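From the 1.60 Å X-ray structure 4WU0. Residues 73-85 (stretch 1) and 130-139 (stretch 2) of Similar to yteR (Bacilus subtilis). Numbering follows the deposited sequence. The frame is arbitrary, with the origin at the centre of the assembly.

Stretch 1 (73-85) NIDHLNNGKILIT
Stretch 2 130-139: DGLYMGATFY

Residues 130-139 form a continuous helix that widens into a pi-type turn at 132-136. Against it runs 73-85: I74 to N79 have helical phi/psi without regular bonding, L77 to G80 make a type I turn, and regular helix covers the residues up to T85 and continues past it. The axes of helices 80-85 and 130-139 approach to 10.3 Å, their N-to-C directions 35° apart. CA atoms set the register: I74 to G135 5.6 Å, N78 to M134 4.3 Å, K81 to F138 5.8 Å.

K81 organises the polar centre. Its CA-CB bond points sideways, but chi angles m, t, t, t extend the chain so that K81 NZ donates hydrogen bonds to Y133 O and to N78 OD1, each 2.8 Å. K81 NZ also lies 3.2 Å from the Y133 ring centroid, 12° off the normal, a cation-pi contact. A long, extended lysine thus carries its buried ammonium to two oxygen acceptors and a ring face. Y133 is chi1 t, chi2 74°; N78 (chi1 t, chi2 60°) also sends ND2 to a water, 3.1 Å away, which lies 2.8 Å from Y133 OH.

Glycines permit close packing. I74 (t, p) places CG1 3.7 Å from G135 CA and CG2 3.7 Å from G131 CA; an ideal CB on G135 would lie 2.5 Å from I74 CG1. G80 CA sits 3.5 Å from F138 CE1, and an ideal CB on G80 would clash with that atom.

The CA-to-CB bond of F138 (chi1 158°, t; chi2 69°) points toward the first stretch, and its broad ring meets several residues: L77 O lies over one face, 3.5 Å from F138 CG; L77 CB (side chain m, t) is 3.8 Å from F138 CD2, and I84 CD1 (m, t) 4.1 Å from F138 CE1. The slender, unbranched M134 (m, m, t) folds so that M134 SD is 3.8 Å from N78 CB and M134 CG 3.5 Å from D75 OD1.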

# COMPACT_ATOMS: atom_id res chain seq x y z
N ASN A 73 5.71 -15.33 2.46
CA ASN A 73 5.12 -14.15 3.08
C ASN A 73 4.91 -13.13 1.97
O ASN A 73 5.87 -12.67 1.38
CB ASN A 73 6.08 -13.61 4.15
CG ASN A 73 5.55 -12.37 4.86
OD1 ASN A 73 4.66 -11.68 4.37
ND2 ASN A 73 6.14 -12.07 6.02
N ILE A 74 3.66 -12.80 1.64
CA ILE A 74 3.43 -11.91 0.51
C ILE A 74 4.04 -10.52 0.73
O ILE A 74 4.42 -9.85 -0.25
CB ILE A 74 1.91 -11.81 0.15
CG1 ILE A 74 1.71 -11.43 -1.31
CG2 ILE A 74 1.18 -10.84 1.06
CD1 ILE A 74 1.98 -12.55 -2.27
N ASP A 75 4.15 -10.10 1.98
CA ASP A 75 4.74 -8.79 2.33
C ASP A 75 6.14 -8.67 1.79
O ASP A 75 6.59 -7.57 1.46
CB ASP A 75 4.82 -8.54 3.84
CG ASP A 75 3.49 -8.31 4.49
OD1 ASP A 75 2.50 -8.01 3.79
OD2 ASP A 75 3.42 -8.44 5.72
N HIS A 76 6.85 -9.80 1.73
CA HIS A 76 8.25 -9.80 1.32
C HIS A 76 8.48 -9.49 -0.16
O HIS A 76 9.62 -9.29 -0.56
CB HIS A 76 8.88 -11.16 1.62
CG HIS A 76 9.21 -11.35 3.06
ND1 HIS A 76 8.92 -10.40 4.01
CD2 HIS A 76 9.82 -12.36 3.71
CE1 HIS A 76 9.34 -10.82 5.19
NE2 HIS A 76 9.89 -12.01 5.03
N LEU A 77 7.42 -9.40 -0.96
CA LEU A 77 7.53 -9.02 -2.36
C LEU A 77 7.52 -7.51 -2.59
O LEU A 77 7.97 -7.04 -3.63
CB LEU A 77 6.43 -9.68 -3.20
CG LEU A 77 6.46 -11.21 -3.15
CD1 LEU A 77 5.35 -11.75 -4.02
CD2 LEU A 77 7.80 -11.79 -3.58
N ASN A 78 6.99 -6.75 -1.65
CA ASN A 78 6.77 -5.34 -1.93
C ASN A 78 8.05 -4.58 -2.29
O ASN A 78 8.04 -3.70 -3.14
CB ASN A 78 6.12 -4.62 -0.77
CG ASN A 78 5.59 -3.27 -1.21
OD1 ASN A 78 4.74 -3.19 -2.09
ND2 ASN A 78 6.12 -2.20 -0.65
N ASN A 79 9.15 -4.92 -1.61
CA ASN A 79 10.41 -4.22 -1.81
C ASN A 79 11.04 -4.52 -3.17
O ASN A 79 11.99 -3.88 -3.57
CB ASN A 79 11.37 -4.53 -0.66
CG ASN A 79 10.97 -3.88 0.64
OD1 ASN A 79 10.12 -2.99 0.68
ND2 ASN A 79 11.60 -4.31 1.72
N GLY A 80 10.47 -5.46 -3.92
CA GLY A 80 10.87 -5.63 -5.29
C GLY A 80 10.57 -4.42 -6.17
O GLY A 80 11.21 -4.20 -7.19
N LYS A 81 9.56 -3.63 -5.81
CA LYS A 81 9.22 -2.46 -6.60
C LYS A 81 10.37 -1.46 -6.63
O LYS A 81 10.75 -1.00 -7.71
CB LYS A 81 7.96 -1.80 -6.07
CG LYS A 81 6.75 -2.70 -6.08
CD LYS A 81 5.66 -2.08 -5.26
CE LYS A 81 4.41 -2.93 -5.23
NZ LYS A 81 3.37 -2.25 -4.38
N ILE A 82 10.93 -1.11 -5.47
CA ILE A 82 12.09 -0.23 -5.50
C ILE A 82 13.27 -0.86 -6.23
O ILE A 82 14.07 -0.14 -6.85
CB ILE A 82 12.48 0.31 -4.10
CG1 ILE A 82 13.48 1.47 -4.20
CG2 ILE A 82 13.00 -0.78 -3.20
CD1 ILE A 82 12.89 2.78 -4.76
N LEU A 83 13.42 -2.18 -6.16
CA LEU A 83 14.49 -2.85 -6.90
C LEU A 83 14.34 -2.68 -8.42
O LEU A 83 15.34 -2.52 -9.13
CB LEU A 83 14.58 -4.33 -6.55
CG LEU A 83 14.98 -4.66 -5.10
CD1 LEU A 83 14.96 -6.18 -4.90
CD2 LEU A 83 16.35 -4.12 -4.79
N ILE A 84 13.10 -2.70 -8.93
CA ILE A 84 12.86 -2.41 -10.34
C ILE A 84 13.35 -1.02 -10.67
O ILE A 84 14.04 -0.81 -11.69
CB ILE A 84 11.39 -2.61 -10.73
CG1 ILE A 84 11.02 -4.08 -10.57
CG2 ILE A 84 11.12 -2.17 -12.17
CD1 ILE A 84 9.53 -4.37 -10.68
N THR A 85 13.00 -0.06 -9.83
CA THR A 85 13.39 1.32 -10.04
C THR A 85 14.91 1.45 -10.04
O THR A 85 15.49 2.11 -10.91
CB THR A 85 12.75 2.18 -8.95
OG1 THR A 85 11.33 2.12 -9.11
CG2 THR A 85 13.23 3.63 -9.02
N ASP A 130 -4.17 -5.94 2.27
CA ASP A 130 -2.78 -5.51 2.24
C ASP A 130 -2.00 -6.24 1.14
O ASP A 130 -1.17 -5.64 0.47
CB ASP A 130 -2.03 -5.78 3.57
CG ASP A 130 -2.79 -5.37 4.82
OD1 ASP A 130 -3.99 -5.61 4.91
OD2 ASP A 130 -2.14 -4.83 5.75
N GLY A 131 -2.23 -7.55 1.00
CA GLY A 131 -1.47 -8.38 0.09
C GLY A 131 -1.59 -8.04 -1.38
O GLY A 131 -0.70 -8.33 -2.17
N LEU A 132 -2.73 -7.47 -1.77
CA LEU A 132 -2.91 -7.07 -3.15
C LEU A 132 -1.91 -6.01 -3.55
O LEU A 132 -1.51 -5.95 -4.70
CB LEU A 132 -4.34 -6.57 -3.39
CG LEU A 132 -5.36 -7.68 -3.66
CD1 LEU A 132 -5.08 -8.35 -4.99
CD2 LEU A 132 -5.41 -8.70 -2.53
N TYR A 133 -1.51 -5.17 -2.61
CA TYR A 133 -0.52 -4.13 -2.88
C TYR A 133 0.88 -4.74 -2.87
O TYR A 133 1.70 -4.40 -3.73
CB TYR A 133 -0.57 -3.03 -1.82
CG TYR A 133 0.37 -1.89 -2.11
CD1 TYR A 133 0.10 -0.98 -3.11
CD2 TYR A 133 1.55 -1.73 -1.39
CE1 TYR A 133 0.95 0.05 -3.36
CE2 TYR A 133 2.41 -0.70 -1.64
CZ TYR A 133 2.11 0.20 -2.62
OH TYR A 133 2.96 1.26 -2.87
N MET A 134 1.16 -5.63 -1.92
CA MET A 134 2.51 -6.17 -1.77
C MET A 134 2.89 -7.14 -2.88
O MET A 134 4.05 -7.23 -3.29
CB MET A 134 2.67 -6.92 -0.45
CG MET A 134 2.09 -6.21 0.76
SD MET A 134 2.79 -4.59 1.02
CE MET A 134 1.70 -4.01 2.34
N GLY A 135 1.90 -7.93 -3.30
CA GLY A 135 2.13 -9.10 -4.13
C GLY A 135 1.70 -8.89 -5.56
O GLY A 135 2.52 -8.70 -6.42
N ALA A 136 0.39 -8.92 -5.79
CA ALA A 136 -0.15 -8.74 -7.13
C ALA A 136 0.38 -7.49 -7.81
O ALA A 136 0.71 -7.53 -9.00
CB ALA A 136 -1.66 -8.70 -7.08
N THR A 137 0.47 -6.38 -7.08
CA THR A 137 0.96 -5.13 -7.66
C THR A 137 2.45 -5.18 -8.01
O THR A 137 2.87 -4.64 -9.04
CB THR A 137 0.63 -3.90 -6.75
OG1 THR A 137 -0.79 -3.86 -6.53
CG2 THR A 137 1.06 -2.59 -7.35
N PHE A 138 3.26 -5.78 -7.15
CA PHE A 138 4.66 -5.97 -7.49
C PHE A 138 4.76 -6.85 -8.74
O PHE A 138 5.54 -6.57 -9.65
CB PHE A 138 5.43 -6.65 -6.37
CG PHE A 138 6.68 -7.34 -6.84
CD1 PHE A 138 7.76 -6.60 -7.29
CD2 PHE A 138 6.78 -8.72 -6.90
CE1 PHE A 138 8.93 -7.23 -7.76
CE2 PHE A 138 7.93 -9.35 -7.35
CZ PHE A 138 9.01 -8.60 -7.77
N TYR A 139 3.97 -7.93 -8.75
CA TYR A 139 4.00 -8.87 -9.86
C TYR A 139 3.66 -8.13 -11.17
O TYR A 139 4.30 -8.33 -12.19
CB TYR A 139 3.03 -10.04 -9.57
CG TYR A 139 3.06 -11.21 -10.51
CD1 TYR A 139 4.10 -11.39 -11.41
CD2 TYR A 139 2.05 -12.17 -10.46
CE1 TYR A 139 4.10 -12.47 -12.26
CE2 TYR A 139 2.06 -13.24 -11.31
CZ TYR A 139 3.08 -13.39 -12.20
OH TYR A 139 3.07 -14.48 -13.05
O HOH W 1 0.76 -6.47 5.54
O HOH W 2 5.57 0.27 -2.38